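Local structure of suppressor protein MPT5 (Saccharomyces cerevisiae, 5BZ1) at residues Leu102-Ile105 against Ile106-Asp110; Ser199-Ile202 against Val203-Leu206; Gly366-Ile369 against Val370-Glu374. The protein binds short sequence elements in the 3'-untranslated regions of target mRNAs through its Pumilio-repeat domain, the part described here, and regulates those messages post-transcriptionally. One frame throughout, in Å; residues are numbered along the deposited sequence.

Contact 1: Leu102-Ile105 against Ile106-Asp110; sequences LQKI and IDTVD. With nucleotides of chain B.
K104 and T108 meet at the C-terminal end of helix 98-107, where the CG2 methyl of T108 crosses the lysine chain at a slant and rests 3.8 Å from K104 CE. The hydroxyl of T108 turns back on the helix: with chi1 at 60°, OG1 sits between its own backbone N and carbonyl carbon and gives a 3.0 Å hydrogen bond to K104 O. T108 N reaches K104 O weakly and also bonds to I105 O, 3.2 Å away, from well above that carbonyl plane, as the chain leaves helical geometry. The polar end of K104 leads away from this turn and bonds to Q67 O. One turn's spacing also joins L102 and I106, the CD1 methyl of I106 lying 4.1 Å from L102 CG; I106 N also bonds to L102 O. Q103 extends from the helix to the RNA, its NE2 donating to O4 of U7 in chain B at 2.9 Å and 165°, with T99 OG1 as a second partner of the same amide nitrogen. In this third Pumilio repeat L102 packs on V144 and I106 on I118, T108 closes the helix end, and the Q103 amide donates to uracil O4, consistent with base recognition.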
ATOM      1  N   LEU A 102      11.585  -0.244 -18.649  1.00 27.45           N
ATOM      2  CA  LEU A 102      11.819   0.806 -17.661  1.00 27.21           C
ATOM      3  C   LEU A 102      12.079   0.249 -16.258  1.00 26.60           C
ATOM      4  O   LEU A 102      12.918   0.779 -15.522  1.00 28.11           O
ATOM      5  CB  LEU A 102      10.660   1.808 -17.652  1.00 25.61           C
ATOM      6  CG  LEU A 102      10.877   3.079 -16.833  1.00 27.81           C
ATOM      7  CD1 LEU A 102      12.236   3.666 -17.157  1.00 25.39           C
ATOM      8  CD2 LEU A 102       9.786   4.098 -17.115  1.00 24.11           C
ATOM      9  N   GLN A 103      11.369  -0.818 -15.894  1.00 25.75           N
ATOM     10  CA  GLN A 103      11.608  -1.493 -14.620  1.00 30.83           C
ATOM     11  C   GLN A 103      13.057  -1.968 -14.532  1.00 28.39           C
ATOM     12  O   GLN A 103      13.707  -1.819 -13.497  1.00 27.23           O
ATOM     13  CB  GLN A 103      10.668  -2.691 -14.452  1.00 25.52           C
ATOM     14  CG  GLN A 103       9.217  -2.346 -14.138  1.00 27.95           C
ATOM     15  CD  GLN A 103       8.309  -3.557 -14.241  1.00 30.96           C
ATOM     16  OE1 GLN A 103       8.513  -4.559 -13.556  1.00 36.04           O
ATOM     17  NE2 GLN A 103       7.303  -3.474 -15.110  1.00 26.23           N
ATOM     18  N   LYS A 104      13.554  -2.543 -15.624  1.00 28.42           N
ATOM     19  CA  LYS A 104      14.927  -3.040 -15.672  1.00 30.77           C
ATOM     20  C   LYS A 104      15.931  -1.891 -15.578  1.00 30.45           C
ATOM     21  O   LYS A 104      16.935  -1.988 -14.870  1.00 29.71           O
ATOM     22  CB  LYS A 104      15.169  -3.843 -16.953  1.00 29.09           C
ATOM     23  CG  LYS A 104      16.538  -4.512 -17.013  1.00 30.86           C
ATOM     24  CD  LYS A 104      16.757  -5.424 -15.807  1.00 32.90           C
ATOM     25  CE  LYS A 104      18.150  -6.050 -15.809  1.00 38.64           C
ATOM     26  NZ  LYS A 104      18.318  -7.072 -16.874  1.00 44.45           N
ATOM     27  N   ILE A 105      15.646  -0.805 -16.293  1.00 29.77           N
ATOM     28  CA  ILE A 105      16.505   0.377 -16.275  1.00 30.23           C
ATOM     29  C   ILE A 105      16.627   0.949 -14.862  1.00 33.74           C
ATOM     30  O   ILE A 105      17.736   1.180 -14.373  1.00 32.37           O
ATOM     31  CB  ILE A 105      15.995   1.456 -17.249  1.00 30.43           C
ATOM     32  CG1 ILE A 105      16.189   0.993 -18.696  1.00 28.88           C
ATOM     33  CG2 ILE A 105      16.716   2.778 -17.024  1.00 27.51           C
ATOM     34  CD1 ILE A 105      15.563   1.912 -19.732  1.00 23.09           C
ATOM     35  N   ILE A 106      15.485   1.171 -14.214  1.00 27.02           N
ATOM     36  CA  ILE A 106      15.458   1.632 -12.828  1.00 25.99           C
ATOM     37  C   ILE A 106      16.216   0.665 -11.922  1.00 29.59           C
ATOM     38  O   ILE A 106      16.970   1.083 -11.042  1.00 33.43           O
ATOM     39  CB  ILE A 106      14.005   1.777 -12.312  1.00 25.98           C
ATOM     40  CG1 ILE A 106      13.292   2.916 -13.038  1.00 26.58           C
ATOM     41  CG2 ILE A 106      13.974   2.019 -10.804  1.00 30.37           C
ATOM     42  CD1 ILE A 106      11.785   2.890 -12.880  1.00 29.23           C
ATOM     43  N   ASP A 107      16.019  -0.630 -12.149  1.00 30.62           N
ATOM     44  CA  ASP A 107      16.603  -1.662 -11.298  1.00 32.05           C
ATOM     45  C   ASP A 107      18.128  -1.702 -11.380  1.00 32.01           C
ATOM     46  O   ASP A 107      18.788  -2.221 -10.476  1.00 30.90           O
ATOM     47  CB  ASP A 107      16.033  -3.032 -11.667  1.00 38.23           C
ATOM     48  CG  ASP A 107      16.211  -4.056 -10.564  1.00 61.89           C
ATOM     49  OD1 ASP A 107      15.861  -3.753  -9.403  1.00 72.39           O
ATOM     50  OD2 ASP A 107      16.702  -5.166 -10.857  1.00 73.47           O
ATOM     51  N   THR A 108      18.682  -1.148 -12.457  1.00 29.74           N
ATOM     52  CA  THR A 108      20.126  -1.193 -12.686  1.00 34.98           C
ATOM     53  C   THR A 108      20.790   0.178 -12.834  1.00 35.34           C
ATOM     54  O   THR A 108      21.816   0.291 -13.508  1.00 35.09           O
ATOM     55  CB  THR A 108      20.473  -2.034 -13.937  1.00 36.60           C
ATOM     56  OG1 THR A 108      19.857  -1.457 -15.095  1.00 33.55           O
ATOM     57  CG2 THR A 108      19.992  -3.466 -13.771  1.00 35.04           C
ATOM     58  N   VAL A 109      20.217   1.212 -12.218  1.00 30.55           N
ATOM     59  CA  VAL A 109      20.851   2.535 -12.245  1.00 34.34           C
ATOM     60  C   VAL A 109      22.228   2.492 -11.582  1.00 35.72           C
ATOM     61  O   VAL A 109      22.423   1.783 -10.592  1.00 38.36           O
ATOM     62  CB  VAL A 109      19.990   3.630 -11.578  1.00 33.94           C
ATOM     63  CG1 VAL A 109      18.792   3.975 -12.446  1.00 31.21           C
ATOM     64  CG2 VAL A 109      19.549   3.200 -10.182  1.00 31.74           C
ATOM     65  N   ASP A 110      23.176   3.245 -12.136  1.00 37.03           N
ATOM     66  CA  ASP A 110      24.553   3.225 -11.655  1.00 41.47           C
ATOM     67  C   ASP A 110      24.811   4.280 -10.587  1.00 42.84           C
ATOM     68  O   ASP A 110      25.646   4.085  -9.699  1.00 45.03           O
ATOM     69  CB  ASP A 110      25.523   3.460 -12.815  1.00 44.73           C
ATOM     70  CG  ASP A 110      25.472   2.362 -13.852  1.00 47.85           C
ATOM     71  OD1 ASP A 110      25.681   1.186 -13.485  1.00 47.74           O
ATOM     72  OD2 ASP A 110      25.217   2.677 -15.034  1.00 52.72           O
TER
ATOM     73  P     U B   7      -2.378  -9.535 -15.382  1.00 44.87           P
ATOM     74  OP1   U B   7      -2.744  -8.756 -16.597  1.00 43.21           O
ATOM     75  OP2   U B   7      -3.148 -10.767 -15.064  1.00 45.01           O
ATOM     76  O5'   U B   7      -0.826  -9.907 -15.480  1.00 47.41           O
ATOM     77  C5'   U B   7      -0.351 -10.854 -16.435  1.00 51.43           C
ATOM     78  C4'   U B   7       0.948 -11.499 -16.003  1.00 51.85           C
ATOM     79  O4'   U B   7       2.064 -10.623 -16.333  1.00 46.85           O
ATOM     80  C3'   U B   7       1.072 -11.801 -14.506  1.00 55.21           C
ATOM     81  O3'   U B   7       1.846 -12.993 -14.325  1.00 58.12           O
ATOM     82  C2'   U B   7       1.873 -10.605 -13.999  1.00 52.67           C
ATOM     83  O2'   U B   7       2.561 -10.821 -12.786  1.00 54.54           O
ATOM     84  C1'   U B   7       2.827 -10.374 -15.168  1.00 45.57           C
ATOM     85  N1    U B   7       3.392  -9.019 -15.254  1.00 45.69           N
ATOM     86  C2    U B   7       4.706  -8.851 -14.841  1.00 48.37           C
ATOM     87  O2    U B   7       5.382  -9.766 -14.398  1.00 47.75           O
ATOM     88  N3    U B   7       5.202  -7.574 -14.948  1.00 45.96           N
ATOM     89  C4    U B   7       4.532  -6.469 -15.432  1.00 44.85           C
ATOM     90  O4    U B   7       5.120  -5.386 -15.467  1.00 40.96           O
ATOM     91  C5    U B   7       3.181  -6.727 -15.850  1.00 47.88           C
ATOM     92  C6    U B   7       2.667  -7.962 -15.755  1.00 46.23           C
TER

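Contact 2: Ser199-Ile202 against Val203-Leu206; sequences SVKI and VQFL
The C-terminal turn of helix 192-204, at the boundary of the fifth and sixth Pumilio repeats, brings K201 alongside Q204 and F205. The lysine runs beside both side chains and points the same way as they do. Its NZ makes a weak 3.3 Å hydrogen bond to Q204 OE1, while CE lies 4.1 Å from F205 CE2. Q204 reaches this place as an extended chain, CG anti to the backbone N (chi1 172°), which carries its amide out along the lysine methylenes. K201 O accepts from F205 N at 3.1 Å and also lies at the edge of the phenyl ring, in its plane, 3.3 Å from CD2 of F205. With an alanine here instead of K201, Q204 OE1 would probably lose this donor and F205 CE2 its methylene contact. On another side of the turn, V203 N bonds to S199 O at 2.8 Å, and the V203 CG2 methyl comes within 3.2 Å of the same S199 oxygen; the serine hydroxyl is hydrogen-bonded with Y231 OH. F205 reaches I170 and I171 of helix 169-174, whereas L206 meets helices 215-223 and 229-240. Such packing between the helices of successive repeats is characteristic of the all-helical Pumilio solenoid.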
ATOM      1  N   SER A 199      -1.964  11.126   5.194  1.00 35.13           N
ATOM      2  CA  SER A 199      -2.969  10.850   6.216  1.00 39.36           C
ATOM      3  C   SER A 199      -3.975  11.989   6.377  1.00 42.41           C
ATOM      4  O   SER A 199      -5.162  11.744   6.604  1.00 44.24           O
ATOM      5  CB  SER A 199      -2.295  10.557   7.551  1.00 42.70           C
ATOM      6  OG  SER A 199      -3.229  10.608   8.611  1.00 51.51           O
ATOM      7  N   VAL A 200      -3.497  13.228   6.268  1.00 37.98           N
ATOM      8  CA  VAL A 200      -4.376  14.391   6.299  1.00 41.30           C
ATOM      9  C   VAL A 200      -5.454  14.259   5.224  1.00 40.80           C
ATOM     10  O   VAL A 200      -6.636  14.475   5.484  1.00 37.26           O
ATOM     11  CB  VAL A 200      -3.589  15.703   6.104  1.00 47.38           C
ATOM     12  CG1 VAL A 200      -4.531  16.859   5.797  1.00 47.81           C
ATOM     13  CG2 VAL A 200      -2.752  16.016   7.337  1.00 45.97           C
ATOM     14  N   LYS A 201      -5.039  13.874   4.023  1.00 35.62           N
ATOM     15  CA  LYS A 201      -5.971  13.698   2.918  1.00 36.38           C
ATOM     16  C   LYS A 201      -6.885  12.482   3.126  1.00 36.70           C
ATOM     17  O   LYS A 201      -8.076  12.525   2.802  1.00 33.96           O
ATOM     18  CB  LYS A 201      -5.206  13.593   1.597  1.00 34.96           C
ATOM     19  CG  LYS A 201      -5.676  14.580   0.536  1.00 41.64           C
ATOM     20  CD  LYS A 201      -5.558  16.027   1.002  1.00 38.87           C
ATOM     21  CE  LYS A 201      -6.266  16.974   0.040  1.00 43.95           C
ATOM     22  NZ  LYS A 201      -6.105  18.399   0.437  1.00 53.51           N
ATOM     23  N   ILE A 202      -6.326  11.408   3.682  1.00 31.32           N
ATOM     24  CA  ILE A 202      -7.101  10.205   3.985  1.00 32.54           C
ATOM     25  C   ILE A 202      -8.213  10.499   4.999  1.00 38.17           C
ATOM     26  O   ILE A 202      -9.354  10.058   4.832  1.00 38.48           O
ATOM     27  CB  ILE A 202      -6.191   9.064   4.496  1.00 32.16           C
ATOM     28  CG1 ILE A 202      -5.452   8.409   3.325  1.00 33.85           C
ATOM     29  CG2 ILE A 202      -6.996   8.016   5.245  1.00 28.13           C
ATOM     30  CD1 ILE A 202      -4.372   7.422   3.745  1.00 35.49           C
ATOM     31  N   VAL A 203      -7.874  11.249   6.046  1.00 33.81           N
ATOM     32  CA  VAL A 203      -8.854  11.645   7.055  1.00 38.39           C
ATOM     33  C   VAL A 203      -9.904  12.584   6.463  1.00 42.95           C
ATOM     34  O   VAL A 203     -11.093  12.465   6.763  1.00 38.83           O
ATOM     35  CB  VAL A 203      -8.175  12.303   8.278  1.00 41.59           C
ATOM     36  CG1 VAL A 203      -9.214  12.888   9.236  1.00 41.60           C
ATOM     37  CG2 VAL A 203      -7.294  11.293   9.001  1.00 38.12           C
ATOM     38  N   GLN A 204      -9.460  13.507   5.613  1.00 43.71           N
ATOM     39  CA  GLN A 204     -10.355  14.468   4.974  1.00 46.15           C
ATOM     40  C   GLN A 204     -11.444  13.775   4.153  1.00 48.27           C
ATOM     41  O   GLN A 204     -12.597  14.212   4.140  1.00 40.80           O
ATOM     42  CB  GLN A 204      -9.559  15.431   4.086  1.00 44.34           C
ATOM     43  CG  GLN A 204     -10.427  16.352   3.231  1.00 46.85           C
ATOM     44  CD  GLN A 204      -9.624  17.368   2.436  1.00 56.72           C
ATOM     45  OE1 GLN A 204      -8.403  17.464   2.578  1.00 56.77           O
ATOM     46  NE2 GLN A 204     -10.309  18.138   1.594  1.00 59.12           N
ATOM     47  N   PHE A 205     -11.075  12.683   3.488  1.00 39.92           N
ATOM     48  CA  PHE A 205     -12.002  11.965   2.619  1.00 36.16           C
ATOM     49  C   PHE A 205     -12.389  10.602   3.183  1.00 33.00           C
ATOM     50  O   PHE A 205     -12.718   9.681   2.436  1.00 34.60           O
ATOM     51  CB  PHE A 205     -11.396  11.805   1.226  1.00 37.92           C
ATOM     52  CG  PHE A 205     -11.233  13.101   0.488  1.00 42.78           C
ATOM     53  CD1 PHE A 205     -12.280  13.622  -0.260  1.00 47.35           C
ATOM     54  CD2 PHE A 205     -10.039  13.801   0.547  1.00 38.15           C
ATOM     55  CE1 PHE A 205     -12.136  14.819  -0.940  1.00 51.65           C
ATOM     56  CE2 PHE A 205      -9.886  14.998  -0.130  1.00 45.24           C
ATOM     57  CZ  PHE A 205     -10.937  15.509  -0.874  1.00 50.71           C
ATOM     58  N   LEU A 206     -12.358  10.492   4.507  1.00 32.41           N
ATOM     59  CA  LEU A 206     -12.706   9.259   5.212  1.00 36.79           C
ATOM     60  C   LEU A 206     -14.039   8.599   4.802  1.00 42.52           C
ATOM     61  O   LEU A 206     -14.084   7.375   4.628  1.00 37.37           O
ATOM     62  CB  LEU A 206     -12.657   9.485   6.727  1.00 37.14           C
ATOM     63  CG  LEU A 206     -12.683   8.255   7.628  1.00 39.11           C
ATOM     64  CD1 LEU A 206     -11.509   7.353   7.317  1.00 35.35           C
ATOM     65  CD2 LEU A 206     -12.635   8.684   9.078  1.00 41.19           C
TER

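Contact 3: Gly366-Ile369 against Val370-Glu374; sequences GNLI and VLTKE
L368 O is gripped twice by T372, which sends both its backbone N, at 2.9 Å, and its hydroxyl OG1, at 2.7 Å, to that one oxygen. The two donors arrive from opposite faces of the carbonyl plane, OG1 standing 35° out of it. The threonine hydroxyl can fold back in this way because OG1 lies beside its own backbone N (chi1 -61°), directed at the preceding turn. L368 CD1 lies 4.1 Å from OG1 of T372. On a neighbouring face, the amide of N367 lies against the isobutyl group of L371: OD1 is 3.9 Å from L371 CD1, and ND2 lies about as near to L371 CG. V370 straddles the previous turn with its two methyls, CG1 3.3 Å from G366 O and CG2 3.2 Å from N367 O. Regular backbone bonds, among them K373 N to I369 O, continue the helix. L368 and T372 pack on L326 and L309, and I369 and T372 also touch helix 385-398. A threonine hydroxyl returned to the carbonyl four residues earlier is a classic intrahelical bond, here in the long helix 354-375, toward the C-terminal end of the modelled chain, within the all-helical Pumilio homology domain.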
ATOM      1  N   GLY A 366     -18.923  -5.794  31.900  1.00 50.05           N
ATOM      2  CA  GLY A 366     -19.733  -6.755  32.627  1.00 50.88           C
ATOM      3  C   GLY A 366     -21.206  -6.536  32.343  1.00 46.38           C
ATOM      4  O   GLY A 366     -21.966  -7.490  32.160  1.00 47.92           O
ATOM      5  N   ASN A 367     -21.605  -5.268  32.300  1.00 42.63           N
ATOM      6  CA  ASN A 367     -22.981  -4.908  31.987  1.00 46.10           C
ATOM      7  C   ASN A 367     -23.359  -5.319  30.564  1.00 45.20           C
ATOM      8  O   ASN A 367     -24.469  -5.794  30.318  1.00 47.20           O
ATOM      9  CB  ASN A 367     -23.196  -3.405  32.195  1.00 48.97           C
ATOM     10  CG  ASN A 367     -24.554  -2.930  31.703  1.00 54.25           C
ATOM     11  OD1 ASN A 367     -24.648  -2.028  30.867  1.00 57.87           O
ATOM     12  ND2 ASN A 367     -25.615  -3.547  32.212  1.00 55.64           N
ATOM     13  N   LEU A 368     -22.430  -5.140  29.631  1.00 36.62           N
ATOM     14  CA  LEU A 368     -22.664  -5.540  28.249  1.00 34.26           C
ATOM     15  C   LEU A 368     -22.816  -7.058  28.135  1.00 33.04           C
ATOM     16  O   LEU A 368     -23.635  -7.554  27.360  1.00 34.07           O
ATOM     17  CB  LEU A 368     -21.536  -5.040  27.342  1.00 39.42           C
ATOM     18  CG  LEU A 368     -21.670  -5.354  25.850  1.00 41.33           C
ATOM     19  CD1 LEU A 368     -22.989  -4.830  25.327  1.00 42.19           C
ATOM     20  CD2 LEU A 368     -20.519  -4.757  25.059  1.00 37.36           C
ATOM     21  N   ILE A 369     -22.030  -7.790  28.920  1.00 34.56           N
ATOM     22  CA  ILE A 369     -22.101  -9.247  28.937  1.00 41.22           C
ATOM     23  C   ILE A 369     -23.482  -9.742  29.383  1.00 47.57           C
ATOM     24  O   ILE A 369     -24.064 -10.629  28.753  1.00 47.41           O
ATOM     25  CB  ILE A 369     -21.008  -9.856  29.846  1.00 45.81           C
ATOM     26  CG1 ILE A 369     -19.625  -9.707  29.206  1.00 47.45           C
ATOM     27  CG2 ILE A 369     -21.289 -11.324  30.120  1.00 39.13           C
ATOM     28  CD1 ILE A 369     -19.470 -10.463  27.900  1.00 44.99           C
ATOM     29  N   VAL A 370     -24.004  -9.171  30.468  1.00 45.96           N
ATOM     30  CA  VAL A 370     -25.296  -9.608  30.990  1.00 46.05           C
ATOM     31  C   VAL A 370     -26.442  -9.241  30.042  1.00 37.25           C
ATOM     32  O   VAL A 370     -27.382 -10.014  29.877  1.00 45.68           O
ATOM     33  CB  VAL A 370     -25.565  -9.114  32.445  1.00 64.88           C
ATOM     34  CG1 VAL A 370     -24.378  -9.414  33.342  1.00 65.04           C
ATOM     35  CG2 VAL A 370     -25.883  -7.628  32.485  1.00 67.38           C
ATOM     36  N   LEU A 371     -26.353  -8.075  29.408  1.00 35.65           N
ATOM     37  CA  LEU A 371     -27.360  -7.669  28.432  1.00 41.89           C
ATOM     38  C   LEU A 371     -27.314  -8.590  27.214  1.00 43.04           C
ATOM     39  O   LEU A 371     -28.350  -8.937  26.643  1.00 39.50           O
ATOM     40  CB  LEU A 371     -27.168  -6.209  28.013  1.00 38.13           C
ATOM     41  CG  LEU A 371     -27.493  -5.131  29.046  1.00 44.19           C
ATOM     42  CD1 LEU A 371     -27.242  -3.742  28.481  1.00 48.12           C
ATOM     43  CD2 LEU A 371     -28.930  -5.260  29.506  1.00 40.80           C
ATOM     44  N   THR A 372     -26.106  -8.990  26.830  1.00 42.85           N
ATOM     45  CA  THR A 372     -25.922  -9.932  25.730  1.00 34.90           C
ATOM     46  C   THR A 372     -26.544 -11.293  26.058  1.00 34.47           C
ATOM     47  O   THR A 372     -27.233 -11.885  25.225  1.00 34.22           O
ATOM     48  CB  THR A 372     -24.431 -10.105  25.378  1.00 33.30           C
ATOM     49  OG1 THR A 372     -23.883  -8.843  24.972  1.00 29.46           O
ATOM     50  CG2 THR A 372     -24.261 -11.100  24.249  1.00 34.14           C
ATOM     51  N   LYS A 373     -26.305 -11.775  27.277  1.00 33.89           N
ATOM     52  CA  LYS A 373     -26.833 -13.062  27.726  1.00 41.75           C
ATOM     53  C   LYS A 373     -28.365 -13.080  27.712  1.00 46.53           C
ATOM     54  O   LYS A 373     -28.972 -14.091  27.355  1.00 47.64           O
ATOM     55  CB  LYS A 373     -26.314 -13.395  29.131  1.00 43.93           C
ATOM     56  CG  LYS A 373     -26.506 -14.855  29.547  1.00 51.36           C
ATOM     57  CD  LYS A 373     -26.346 -15.045  31.057  1.00 65.75           C
ATOM     58  CE  LYS A 373     -24.911 -14.831  31.527  1.00 72.85           C
ATOM     59  NZ  LYS A 373     -24.126 -16.099  31.584  1.00 80.29           N
ATOM     60  N   GLU A 374     -28.980 -11.962  28.094  1.00 46.34           N
ATOM     61  CA  GLU A 374     -30.438 -11.843  28.104  1.00 49.27           C
ATOM     62  C   GLU A 374     -31.020 -11.939  26.691  1.00 46.12           C
ATOM     63  O   GLU A 374     -32.153 -12.386  26.507  1.00 45.15           O
ATOM     64  CB  GLU A 374     -30.870 -10.511  28.731  1.00 52.69           C
ATOM     65  CG  GLU A 374     -30.534 -10.327  30.207  1.00 64.28           C
ATOM     66  CD  GLU A 374     -30.947  -8.954  30.722  1.00 70.06           C
ATOM     67  OE1 GLU A 374     -31.158  -8.047  29.888  1.00 61.97           O
ATOM     68  OE2 GLU A 374     -31.061  -8.784  31.955  1.00 79.18           O
TER

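Overall arrangement
The three contacts follow one another along the chain, contacts 1 and 2 at the C-terminal ends of their helices and contact 3 inside one, spread along the elongated Pumilio scaffold. Centre to centre, contacts 1 and 2 are about 33 Å apart, contacts 2 and 3 about 36 Å, and contacts 1 and 3 about 61 Å; none touches another, and contact 1 lies across the chain's centre from both others. Contact 1 reaches the RNA directly through Q103. Contacts 2 and 3 stand back, their nearest atoms about 13 Å and 12 Å from the nucleic acid, and their side chains pack against neighbouring helices. Contacts 1 and 3 share a threonine hydroxyl bonded to the carbonyl four residues earlier.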